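PDB 3K29: type III secretion T3S chaperone from Chlamydia trachomatis, which is of uncharacterised function but, as a YscO homolog, probably serves the type III secretion apparatus as a chaperone-like coiled-coil protein. Local coordinates for residues E33-K38 with N95-N100; S44-V49 with E89-V94. All coordinates share one frame; numbering follows the deposited sequence.

Overall arrangement
Both contacts join the same two long helices, 8-66 and 70-160, which form an antiparallel helical hairpin in this single-chain assembly, consistent with the coiled coil predicted for part of the first helix. The centres of the two contacts lie about 13 Å apart. Contact 2 (44-49 with 89-94) is nearer the 67-69 turn, its centre about 29 Å from the centre of the chain; that of contact 1 (33-38 with 95-100) is about 17 Å from it. On helix 70-160 Val94 leads directly into Asn95. The local axes approach to 9.0 Å in each contact, yet contact 1 turns on a glutamine between the helices and contact 2 on an arginine with its carboxylate partners.

Contact 1 of 2, residues E33-K38 with N95-N100; sequences ELEQEK and NKQKEN
Two antiparallel helices of a helical hairpin face each other here, their local axes 9.0 Å apart and their N-to-C directions 168° from one another. Glu35 and Lys38 of helix 8-66 meet Gln97 and Asn100 of helix 70-160.

Van der Waals packing brings Lys38 CB to 3.4 Å from Gln97 NE2, the two chains crossing at about a right angle, while Asn100 CB lies against Glu35 OE1. Beyond the segments, Gln97 also touches Leu39 and Arg42, and Glu35 reaches Val101 and Ala104.

Charge enters through Lys38, whose NZ makes a salt bridge to Glu35 OE1 at 2.8 Å, on the syn lone pair of that oxygen.

Hydrogen bonds dominate, and the amide of Gln97, a buried residue, supplies both that cross. Its CG is anti to the backbone N (chi1 -171°), and a bend at chi2 delivers NE2 to the opposite helix. One N-H runs almost straight to Glu35 OE1, Gln97 NE2 to OE1 2.9 Å, taking the anti lone pair, with OE1 lying in the plane of the Gln97 amide. This oxygen thus accepts two donors, which probably stabilises the carboxylate as an anion. The other N-H, more bent, reaches the backbone Glu35 O, Gln97 NE2 to O 2.9 Å, on a lone pair in the carbonyl plane. The far end of the amide is held as well, so its rotation should be well fixed: within helix 70-160, Asn100 ND2 donates to Gln97 OE1 at 2.9 Å, arriving from above the plane of that carbonyl.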
ATOM      1  N   GLU A  33      -3.534  -7.831   5.929  1.00 24.62           N
ATOM      2  CA  GLU A  33      -4.675  -8.710   6.145  1.00 26.06           C
ATOM      3  C   GLU A  33      -4.305  -9.968   6.960  1.00 25.72           C
ATOM      4  O   GLU A  33      -5.032 -10.304   7.897  1.00 25.44           O
ATOM      5  CB  GLU A  33      -5.462  -9.017   4.844  1.00 26.94           C
ATOM      6  CG  GLU A  33      -6.814  -9.783   5.045  1.00 29.33           C
ATOM      7  CD  GLU A  33      -7.688  -9.293   6.224  1.00 33.44           C
ATOM      8  OE1 GLU A  33      -8.024 -10.124   7.116  1.00 33.48           O
ATOM      9  OE2 GLU A  33      -8.048  -8.090   6.263  1.00 35.12           O
ATOM     10  N   LEU A  34      -3.180 -10.619   6.637  1.00 24.87           N
ATOM     11  CA  LEU A  34      -2.638 -11.707   7.475  1.00 24.46           C
ATOM     12  C   LEU A  34      -2.511 -11.299   8.952  1.00 23.31           C
ATOM     13  O   LEU A  34      -2.972 -12.012   9.840  1.00 22.78           O
ATOM     14  CB  LEU A  34      -1.263 -12.186   6.970  1.00 24.08           C
ATOM     15  CG  LEU A  34      -1.024 -13.379   6.041  1.00 26.34           C
ATOM     16  CD1 LEU A  34      -2.015 -13.499   4.871  1.00 27.35           C
ATOM     17  CD2 LEU A  34       0.424 -13.343   5.515  1.00 25.59           C
ATOM     18  N   GLU A  35      -1.903 -10.152   9.218  1.00 22.54           N
ATOM     19  CA  GLU A  35      -1.764  -9.709  10.601  1.00 22.15           C
ATOM     20  C   GLU A  35      -3.129  -9.421  11.225  1.00 22.57           C
ATOM     21  O   GLU A  35      -3.344  -9.795  12.373  1.00 22.63           O
ATOM     22  CB  GLU A  35      -0.821  -8.497  10.734  1.00 21.83           C
ATOM     23  CG  GLU A  35       0.617  -8.746  10.251  1.00 21.25           C
ATOM     24  CD  GLU A  35       1.260 -10.035  10.780  1.00 20.66           C
ATOM     25  OE1 GLU A  35       1.209 -10.343  11.992  1.00 23.31           O
ATOM     26  OE2 GLU A  35       1.906 -10.729   9.976  1.00 21.47           O
ATOM     27  N   GLN A  36      -4.033  -8.772  10.490  1.00 22.00           N
ATOM     28  CA  GLN A  36      -5.391  -8.523  10.982  1.00 23.58           C
ATOM     29  C   GLN A  36      -6.113  -9.828  11.375  1.00 23.32           C
ATOM     30  O   GLN A  36      -6.770  -9.924  12.423  1.00 22.15           O
ATOM     31  CB  GLN A  36      -6.218  -7.737   9.956  1.00 24.17           C
ATOM     32  CG  GLN A  36      -5.763  -6.293   9.767  1.00 27.34           C
ATOM     33  CD  GLN A  36      -6.338  -5.330  10.788  1.00 31.84           C
ATOM     34  OE1 GLN A  36      -6.687  -5.701  11.924  1.00 32.17           O
ATOM     35  NE2 GLN A  36      -6.441  -4.064  10.384  1.00 33.57           N
ATOM     36  N   GLU A  37      -5.948 -10.839  10.534  1.00 23.36           N
ATOM     37  CA  GLU A  37      -6.473 -12.164  10.793  1.00 23.63           C
ATOM     38  C   GLU A  37      -5.831 -12.801  12.052  1.00 23.32           C
ATOM     39  O   GLU A  37      -6.532 -13.442  12.844  1.00 23.50           O
ATOM     40  CB  GLU A  37      -6.253 -13.036   9.549  1.00 24.15           C
ATOM     41  CG  GLU A  37      -7.274 -14.143   9.356  1.00 27.67           C
ATOM     42  CD  GLU A  37      -7.121 -15.266  10.377  1.00 33.50           C
ATOM     43  OE1 GLU A  37      -5.972 -15.471  10.842  1.00 35.44           O
ATOM     44  OE2 GLU A  37      -8.139 -15.937  10.718  1.00 34.53           O
ATOM     45  N   LYS A  38      -4.519 -12.633  12.236  1.00 22.31           N
ATOM     46  CA  LYS A  38      -3.840 -13.145  13.450  1.00 21.52           C
ATOM     47  C   LYS A  38      -4.303 -12.387  14.658  1.00 20.85           C
ATOM     48  O   LYS A  38      -4.458 -12.991  15.699  1.00 20.96           O
ATOM     49  CB  LYS A  38      -2.310 -13.091  13.366  1.00 21.24           C
ATOM     50  CG  LYS A  38      -1.683 -14.001  12.293  1.00 21.80           C
ATOM     51  CD  LYS A  38      -0.245 -13.559  11.901  1.00 20.58           C
ATOM     52  CE  LYS A  38       0.757 -13.682  13.071  1.00 18.96           C
ATOM     53  NZ  LYS A  38       2.028 -12.936  12.800  1.00 17.18           N
ATOM     54  N   ASN A  95      -1.888  -7.663  22.649  1.00 22.95           N
ATOM     55  CA  ASN A  95      -1.123  -6.442  22.479  1.00 24.07           C
ATOM     56  C   ASN A  95       0.145  -6.562  21.609  1.00 23.62           C
ATOM     57  O   ASN A  95       0.459  -5.641  20.853  1.00 23.58           O
ATOM     58  CB  ASN A  95      -0.793  -5.832  23.817  1.00 24.91           C
ATOM     59  CG  ASN A  95      -2.023  -5.316  24.530  1.00 29.23           C
ATOM     60  OD1 ASN A  95      -3.055  -5.029  23.909  1.00 30.87           O
ATOM     61  ND2 ASN A  95      -1.914  -5.184  25.853  1.00 27.98           N
ATOM     62  N   LYS A  96       0.857  -7.679  21.716  1.00 22.66           N
ATOM     63  CA  LYS A  96       1.932  -8.005  20.759  1.00 24.03           C
ATOM     64  C   LYS A  96       1.409  -8.020  19.321  1.00 23.99           C
ATOM     65  O   LYS A  96       2.003  -7.412  18.412  1.00 23.25           O
ATOM     66  CB  LYS A  96       2.486  -9.398  21.049  1.00 24.27           C
ATOM     67  CG  LYS A  96       3.775  -9.431  21.841  1.00 28.83           C
ATOM     68  CD  LYS A  96       3.692  -8.584  23.064  1.00 31.84           C
ATOM     69  CE  LYS A  96       5.081  -8.435  23.691  1.00 34.24           C
ATOM     70  NZ  LYS A  96       4.932  -8.686  25.160  1.00 37.88           N
ATOM     71  N   GLN A  97       0.305  -8.731  19.103  1.00 23.05           N
ATOM     72  CA  GLN A  97      -0.198  -8.854  17.748  1.00 23.83           C
ATOM     73  C   GLN A  97      -0.631  -7.499  17.178  1.00 23.49           C
ATOM     74  O   GLN A  97      -0.444  -7.223  15.985  1.00 22.72           O
ATOM     75  CB  GLN A  97      -1.325  -9.911  17.655  1.00 24.30           C
ATOM     76  CG  GLN A  97      -1.787 -10.274  16.235  1.00 22.97           C
ATOM     77  CD  GLN A  97      -0.654 -10.461  15.249  1.00 23.19           C
ATOM     78  OE1 GLN A  97       0.425 -10.983  15.574  1.00 19.35           O
ATOM     79  NE2 GLN A  97      -0.909 -10.059  13.992  1.00 26.02           N
ATOM     80  N   LYS A  98      -1.177  -6.652  18.036  1.00 23.16           N
ATOM     81  CA  LYS A  98      -1.476  -5.273  17.675  1.00 23.94           C
ATOM     82  C   LYS A  98      -0.282  -4.570  17.109  1.00 23.81           C
ATOM     83  O   LYS A  98      -0.431  -3.802  16.160  1.00 23.57           O
ATOM     84  CB  LYS A  98      -2.092  -4.474  18.838  1.00 23.79           C
ATOM     85  CG  LYS A  98      -3.544  -4.937  19.046  1.00 25.09           C
ATOM     86  CD  LYS A  98      -4.390  -4.089  19.952  1.00 26.97           C
ATOM     87  CE  LYS A  98      -5.776  -4.710  19.885  1.00 32.44           C
ATOM     88  NZ  LYS A  98      -6.882  -3.831  20.366  1.00 35.13           N
ATOM     89  N   GLU A  99       0.889  -4.841  17.679  1.00 23.15           N
ATOM     90  CA  GLU A  99       2.118  -4.216  17.223  1.00 23.58           C
ATOM     91  C   GLU A  99       2.496  -4.660  15.792  1.00 22.94           C
ATOM     92  O   GLU A  99       2.999  -3.870  14.996  1.00 21.39           O
ATOM     93  CB  GLU A  99       3.282  -4.528  18.165  1.00 23.60           C
ATOM     94  CG  GLU A  99       3.207  -3.971  19.569  1.00 26.53           C
ATOM     95  CD  GLU A  99       4.468  -4.320  20.349  1.00 29.21           C
ATOM     96  OE1 GLU A  99       5.494  -3.652  20.170  1.00 32.32           O
ATOM     97  OE2 GLU A  99       4.462  -5.288  21.122  1.00 31.94           O
ATOM     98  N   ASN A 100       2.266  -5.936  15.496  1.00 23.67           N
ATOM     99  CA  ASN A 100       2.397  -6.466  14.142  1.00 23.29           C
ATOM    100  C   ASN A 100       1.428  -5.817  13.182  1.00 23.77           C
ATOM    101  O   ASN A 100       1.808  -5.506  12.036  1.00 23.58           O
ATOM    102  CB  ASN A 100       2.237  -7.991  14.106  1.00 22.60           C
ATOM    103  CG  ASN A 100       3.358  -8.704  14.804  1.00 23.73           C
ATOM    104  OD1 ASN A 100       4.477  -8.210  14.878  1.00 23.55           O
ATOM    105  ND2 ASN A 100       3.068  -9.873  15.333  1.00 25.62           N
TER

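Contact 2 of 2, residues S44-V49 with E89-V94; sequences SERDKV and EEEEKV
Arg46 lies where the helices come close, its CA 5.1 Å from that of Glu90. Its CB packs on Val94 CG2, 3.8 Å away, and on Glu90 CB. CG, anti to the backbone N (chi1 -175°), continues along Glu90 CB, the chains of Arg46 and Glu90 running antiparallel alongside one another, and touches Glu91 CD. A bend at chi2 (-98°) brings Arg46 CD beside the Glu91 carboxylate, 3.4 Å from OE2, and a second at chi3 turns NE back to its own helix. In this antiparallel hairpin of helices 8-66 and 70-160, the aliphatic part of the arginine thus packs along the flank of helix 70-160 while its tip enters a salt-bridge network. Arg46 NE bonds Asp47 OD1 at 2.9 Å from above the carboxylate plane; the NH2 bond to the same oxygen is weak. Arg46 NH1 crosses to Glu91 OE1, also at 2.9 Å, with the oxygen in the guanidinium plane. Two carboxylates therefore share the edge of one cation, which would offset their mutual repulsion. Val94 CG2 lies over one guanidinium face, displaced from its centre. Beside the arginine, Val49 CG2 rests on Glu90 CG, whose chain bends at chi2 and ends in a salt bridge from OE2 to Lys93 NZ.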
ATOM      1  N   SER A  44      -9.774 -13.845  19.836  1.00 19.07           N
ATOM      2  CA  SER A  44     -10.711 -14.951  20.010  1.00 19.34           C
ATOM      3  C   SER A  44     -10.254 -15.800  21.199  1.00 19.45           C
ATOM      4  O   SER A  44     -11.023 -16.104  22.139  1.00 18.51           O
ATOM      5  CB  SER A  44     -10.748 -15.771  18.743  1.00 18.89           C
ATOM      6  OG  SER A  44     -11.291 -17.040  18.988  1.00 21.03           O
ATOM      7  N   GLU A  45      -8.967 -16.118  21.199  1.00 18.77           N
ATOM      8  CA  GLU A  45      -8.402 -16.914  22.287  1.00 19.04           C
ATOM      9  C   GLU A  45      -8.496 -16.175  23.601  1.00 17.29           C
ATOM     10  O   GLU A  45      -8.768 -16.779  24.662  1.00 18.31           O
ATOM     11  CB  GLU A  45      -6.952 -17.323  21.954  1.00 19.01           C
ATOM     12  CG  GLU A  45      -6.866 -18.410  20.884  1.00 24.74           C
ATOM     13  CD  GLU A  45      -7.728 -19.648  21.219  1.00 29.02           C
ATOM     14  OE1 GLU A  45      -7.728 -20.083  22.386  1.00 30.97           O
ATOM     15  OE2 GLU A  45      -8.404 -20.189  20.314  1.00 33.01           O
ATOM     16  N   ARG A  46      -8.305 -14.859  23.546  1.00 16.31           N
ATOM     17  CA  ARG A  46      -8.429 -14.026  24.747  1.00 15.90           C
ATOM     18  C   ARG A  46      -9.895 -14.043  25.251  1.00 15.98           C
ATOM     19  O   ARG A  46     -10.151 -14.154  26.458  1.00 15.55           O
ATOM     20  CB  ARG A  46      -8.014 -12.584  24.476  1.00 14.79           C
ATOM     21  CG  ARG A  46      -8.008 -11.668  25.714  1.00 18.36           C
ATOM     22  CD  ARG A  46      -9.288 -10.802  25.879  1.00 24.23           C
ATOM     23  NE  ARG A  46      -9.928 -10.446  24.602  1.00 23.81           N
ATOM     24  CZ  ARG A  46      -9.628  -9.368  23.867  1.00 23.61           C
ATOM     25  NH1 ARG A  46      -8.697  -8.513  24.271  1.00 22.06           N
ATOM     26  NH2 ARG A  46     -10.261  -9.139  22.714  1.00 21.14           N
ATOM     27  N   ASP A  47     -10.839 -13.922  24.321  1.00 16.92           N
ATOM     28  CA  ASP A  47     -12.276 -13.937  24.694  1.00 17.10           C
ATOM     29  C   ASP A  47     -12.710 -15.244  25.335  1.00 16.96           C
ATOM     30  O   ASP A  47     -13.499 -15.199  26.269  1.00 17.66           O
ATOM     31  CB  ASP A  47     -13.131 -13.620  23.474  1.00 18.33           C
ATOM     32  CG  ASP A  47     -12.994 -12.154  23.039  1.00 20.10           C
ATOM     33  OD1 ASP A  47     -12.579 -11.313  23.865  1.00 24.81           O
ATOM     34  OD2 ASP A  47     -13.303 -11.831  21.881  1.00 25.32           O
ATOM     35  N   LYS A  48     -12.189 -16.401  24.911  1.00 17.47           N
ATOM     36  CA  LYS A  48     -12.564 -17.632  25.637  1.00 18.02           C
ATOM     37  C   LYS A  48     -12.057 -17.701  27.066  1.00 18.71           C
ATOM     38  O   LYS A  48     -12.787 -18.084  27.952  1.00 18.15           O
ATOM     39  CB  LYS A  48     -12.278 -18.908  24.884  1.00 19.47           C
ATOM     40  CG  LYS A  48     -10.901 -19.159  24.480  1.00 20.97           C
ATOM     41  CD  LYS A  48     -10.920 -20.172  23.314  1.00 25.86           C
ATOM     42  CE  LYS A  48     -11.960 -19.794  22.268  1.00 27.04           C
ATOM     43  NZ  LYS A  48     -11.573 -20.296  20.943  1.00 28.59           N
ATOM     44  N   VAL A  49     -10.826 -17.238  27.311  1.00 18.25           N
ATOM     45  CA  VAL A  49     -10.321 -17.109  28.697  1.00 16.21           C
ATOM     46  C   VAL A  49     -11.122 -16.073  29.466  1.00 14.74           C
ATOM     47  O   VAL A  49     -11.493 -16.323  30.595  1.00 13.37           O
ATOM     48  CB  VAL A  49      -8.768 -16.792  28.752  1.00 16.16           C
ATOM     49  CG1 VAL A  49      -8.284 -16.758  30.227  1.00 18.32           C
ATOM     50  CG2 VAL A  49      -8.036 -17.923  28.091  1.00 14.83           C
ATOM     51  N   GLU A  89      -2.292 -12.793  30.562  1.00 19.43           N
ATOM     52  CA  GLU A  89      -1.272 -13.319  29.608  1.00 19.52           C
ATOM     53  C   GLU A  89      -1.853 -13.273  28.173  1.00 19.86           C
ATOM     54  O   GLU A  89      -1.154 -12.970  27.210  1.00 18.23           O
ATOM     55  CB  GLU A  89      -0.838 -14.731  29.993  1.00 20.68           C
ATOM     56  CG  GLU A  89       0.040 -14.767  31.271  1.00 24.19           C
ATOM     57  CD  GLU A  89       0.267 -16.182  31.809  1.00 28.78           C
ATOM     58  OE1 GLU A  89      -0.400 -17.123  31.336  1.00 33.17           O
ATOM     59  OE2 GLU A  89       1.087 -16.356  32.729  1.00 27.27           O
ATOM     60  N   GLU A  90      -3.156 -13.549  28.043  1.00 19.20           N
ATOM     61  CA  GLU A  90      -3.799 -13.466  26.733  1.00 20.02           C
ATOM     62  C   GLU A  90      -3.856 -12.027  26.242  1.00 20.28           C
ATOM     63  O   GLU A  90      -3.653 -11.806  25.054  1.00 19.92           O
ATOM     64  CB  GLU A  90      -5.236 -14.019  26.770  1.00 19.39           C
ATOM     65  CG  GLU A  90      -5.288 -15.504  27.015  1.00 21.45           C
ATOM     66  CD  GLU A  90      -4.605 -16.291  25.937  1.00 26.54           C
ATOM     67  OE1 GLU A  90      -4.619 -15.862  24.771  1.00 32.06           O
ATOM     68  OE2 GLU A  90      -4.050 -17.358  26.246  1.00 27.69           O
ATOM     69  N   GLU A  91      -4.174 -11.071  27.123  1.00 20.08           N
ATOM     70  CA  GLU A  91      -4.169  -9.656  26.758  1.00 22.48           C
ATOM     71  C   GLU A  91      -2.791  -9.193  26.266  1.00 22.99           C
ATOM     72  O   GLU A  91      -2.700  -8.346  25.383  1.00 22.86           O
ATOM     73  CB  GLU A  91      -4.565  -8.743  27.924  1.00 22.84           C
ATOM     74  CG  GLU A  91      -5.914  -9.041  28.562  1.00 26.82           C
ATOM     75  CD  GLU A  91      -7.115  -8.553  27.731  1.00 32.89           C
ATOM     76  OE1 GLU A  91      -6.945  -8.060  26.576  1.00 34.64           O
ATOM     77  OE2 GLU A  91      -8.244  -8.669  28.264  1.00 34.16           O
ATOM     78  N   GLU A  92      -1.730  -9.696  26.894  1.00 22.06           N
ATOM     79  CA  GLU A  92      -0.393  -9.439  26.384  1.00 23.15           C
ATOM     80  C   GLU A  92      -0.214  -9.976  24.946  1.00 21.87           C
ATOM     81  O   GLU A  92       0.254  -9.231  24.067  1.00 21.61           O
ATOM     82  CB  GLU A  92       0.693  -9.964  27.350  1.00 22.95           C
ATOM     83  CG  GLU A  92       2.100  -9.497  26.952  1.00 30.25           C
ATOM     84  CD  GLU A  92       2.133  -7.979  26.663  1.00 39.29           C
ATOM     85  OE1 GLU A  92       1.790  -7.208  27.604  1.00 43.28           O
ATOM     86  OE2 GLU A  92       2.469  -7.551  25.505  1.00 41.05           O
ATOM     87  N   LYS A  93      -0.593 -11.235  24.709  1.00 20.63           N
ATOM     88  CA  LYS A  93      -0.570 -11.796  23.368  1.00 21.58           C
ATOM     89  C   LYS A  93      -1.327 -10.950  22.336  1.00 22.12           C
ATOM     90  O   LYS A  93      -0.846 -10.814  21.187  1.00 21.64           O
ATOM     91  CB  LYS A  93      -1.132 -13.207  23.341  1.00 22.90           C
ATOM     92  CG  LYS A  93      -0.160 -14.269  23.772  1.00 22.71           C
ATOM     93  CD  LYS A  93      -0.871 -15.643  23.645  1.00 27.99           C
ATOM     94  CE  LYS A  93      -0.579 -16.513  24.838  1.00 32.19           C
ATOM     95  NZ  LYS A  93      -1.540 -17.662  25.011  1.00 36.46           N
ATOM     96  N   VAL A  94      -2.504 -10.424  22.737  1.00 22.06           N
ATOM     97  CA  VAL A  94      -3.292  -9.536  21.908  1.00 21.71           C
ATOM     98  C   VAL A  94      -2.495  -8.245  21.623  1.00 23.10           C
ATOM     99  O   VAL A  94      -2.460  -7.784  20.486  1.00 23.29           O
ATOM    100  CB  VAL A  94      -4.671  -9.225  22.539  1.00 20.78           C
ATOM    101  CG1 VAL A  94      -5.353  -7.985  21.874  1.00 21.91           C
ATOM    102  CG2 VAL A  94      -5.566 -10.442  22.455  1.00 18.47           C
TER